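Local coordinates for protein MglB (Myxococcus xanthus, PDB 6H5B) that is a Roadblock/LC7 domain protein that probably acts as a molecular adaptor and guanine-nucleotide exchange factor, at residues V31-D36 and I51-L56. Numbering follows the deposited sequence.
Sequences VVFLVD and IDTTSL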
# COMPACT_ATOMS: atom_id res chain seq x y z
N VAL B 31 -3.99 -10.02 -1.88
CA VAL B 31 -2.99 -9.72 -0.86
C VAL B 31 -2.78 -8.22 -0.80
O VAL B 31 -2.99 -7.50 -1.78
CB VAL B 31 -1.65 -10.46 -1.12
CG1 VAL B 31 -0.98 -9.95 -2.39
CG2 VAL B 31 -0.74 -10.33 0.08
N VAL B 32 -2.35 -7.75 0.37
CA VAL B 32 -2.12 -6.33 0.61
C VAL B 32 -0.82 -6.15 1.38
O VAL B 32 -0.57 -6.88 2.35
CB VAL B 32 -3.27 -5.68 1.39
CG1 VAL B 32 -2.81 -4.37 2.02
CG2 VAL B 32 -4.47 -5.47 0.49
N PHE B 33 -0.03 -5.17 0.98
CA PHE B 33 1.20 -4.81 1.67
C PHE B 33 1.22 -3.32 1.94
O PHE B 33 0.76 -2.52 1.12
CB PHE B 33 2.43 -5.19 0.85
CG PHE B 33 2.52 -6.65 0.53
CD1 PHE B 33 3.29 -7.50 1.32
CD2 PHE B 33 1.84 -7.18 -0.56
CE1 PHE B 33 3.37 -8.85 1.02
CE2 PHE B 33 1.92 -8.52 -0.86
CZ PHE B 33 2.69 -9.36 -0.07
N LEU B 34 1.77 -2.94 3.08
CA LEU B 34 2.02 -1.55 3.42
C LEU B 34 3.50 -1.44 3.74
O LEU B 34 3.97 -2.06 4.70
CB LEU B 34 1.16 -1.11 4.60
CG LEU B 34 1.27 0.38 4.89
CD1 LEU B 34 0.54 1.12 3.80
CD2 LEU B 34 0.68 0.69 6.25
N VAL B 35 4.22 -0.69 2.89
CA VAL B 35 5.67 -0.59 2.95
C VAL B 35 6.08 0.86 3.14
O VAL B 35 5.46 1.79 2.60
CB VAL B 35 6.36 -1.18 1.70
CG1 VAL B 35 5.76 -2.53 1.36
CG2 VAL B 35 6.22 -0.22 0.54
N ASP B 36 7.18 1.05 3.84
CA ASP B 36 7.78 2.35 4.03
C ASP B 36 8.56 2.73 2.78
O ASP B 36 8.87 1.89 1.93
CB ASP B 36 8.71 2.32 5.25
CG ASP B 36 9.11 3.70 5.72
OD1 ASP B 36 8.64 4.69 5.12
OD2 ASP B 36 9.89 3.78 6.68
N ILE B 51 5.33 -15.47 -1.21
CA ILE B 51 5.74 -14.18 -1.76
C ILE B 51 7.01 -13.76 -1.05
O ILE B 51 7.05 -13.71 0.19
CB ILE B 51 4.66 -13.09 -1.61
CG1 ILE B 51 3.63 -13.18 -2.73
CG2 ILE B 51 5.28 -11.71 -1.59
CD1 ILE B 51 2.53 -12.13 -2.61
N ASP B 52 8.06 -13.47 -1.82
CA ASP B 52 9.30 -13.04 -1.20
C ASP B 52 9.13 -11.63 -0.66
O ASP B 52 9.37 -10.65 -1.37
CB ASP B 52 10.48 -13.10 -2.16
CG ASP B 52 11.81 -12.90 -1.45
OD1 ASP B 52 11.79 -12.74 -0.21
OD2 ASP B 52 12.86 -12.91 -2.13
N THR B 53 8.71 -11.52 0.60
CA THR B 53 8.37 -10.22 1.15
C THR B 53 9.55 -9.26 1.07
O THR B 53 9.38 -8.08 0.73
CB THR B 53 7.89 -10.38 2.59
OG1 THR B 53 6.58 -10.95 2.58
CG2 THR B 53 7.84 -9.03 3.29
N THR B 54 10.77 -9.75 1.33
CA THR B 54 11.94 -8.88 1.28
C THR B 54 12.09 -8.25 -0.10
O THR B 54 12.23 -7.02 -0.23
CB THR B 54 13.19 -9.68 1.65
OG1 THR B 54 13.09 -10.10 3.02
CG2 THR B 54 14.44 -8.83 1.47
N SER B 55 12.05 -9.08 -1.15
CA SER B 55 12.20 -8.57 -2.50
C SER B 55 11.05 -7.67 -2.90
O SER B 55 11.25 -6.64 -3.55
CB SER B 55 12.33 -9.74 -3.48
OG SER B 55 13.57 -10.41 -3.29
N LEU B 56 9.82 -8.03 -2.52
CA LEU B 56 8.68 -7.19 -2.88
C LEU B 56 8.81 -5.81 -2.25
O LEU B 56 8.58 -4.79 -2.92
CB LEU B 56 7.37 -7.86 -2.47
CG LEU B 56 6.13 -7.08 -2.93
CD1 LEU B 56 4.98 -8.01 -3.32
CD2 LEU B 56 5.69 -6.08 -1.87
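The ring of Phe33 stands up from strand 31-36 and is met by three side chains from the start of helix 53-74 and the residues leading into it. Leu56 lies over one face. Leu56 CD2 sits 4.2 Å from the Phe33 ring centroid and 17° off the ring normal, a CH-pi contact, while the other methyl, Leu56 CD1, rests 4.0 Å from Phe33 CE2 nearer the rim. Leu56 holds CG opposite its own backbone N (chi1 -175°), which sends the branch from the helix's first turn toward the ring.

The far edge of the same ring belongs to Ile51, which comes from the opposite direction. Both CG2 and CD1 of Ile51 press on Phe33 CZ at 3.8 Å, CD1 near the ring plane and CG2 over the rim from the side that Leu56 covers. Ile51 CD1 also meets Val31 CG1 tip to tip at 4.1 Å, so this one methyl bridges two residues whose side chains emerge on the same side of the strand. Further round the rim, Thr53 OG1 is 4.1 Å from Phe33 CE1, a van der Waals neighbour at the ring edge.

This is how a Roadblock/LC7 domain is layered: helix 53-74 packs on one face of the antiparallel five-stranded sheet, and helix 14-27 packs against the other, touching Val32 and Leu34. Strand 31-36 runs between strands 41-46 and 100-106, and Leu41 and Ser44 of the former also touch Phe33.

No hydrogen bond joins the two segments. The polar work is done within the helix start, where Asp52 is the N-cap: its O accepts from Leu56 N at 2.9 Å, closing the first turn, and Ser55 OG donates to Asp52 OD2 at 2.8 Å, approaching from well above the carboxylate plane (65° out of it).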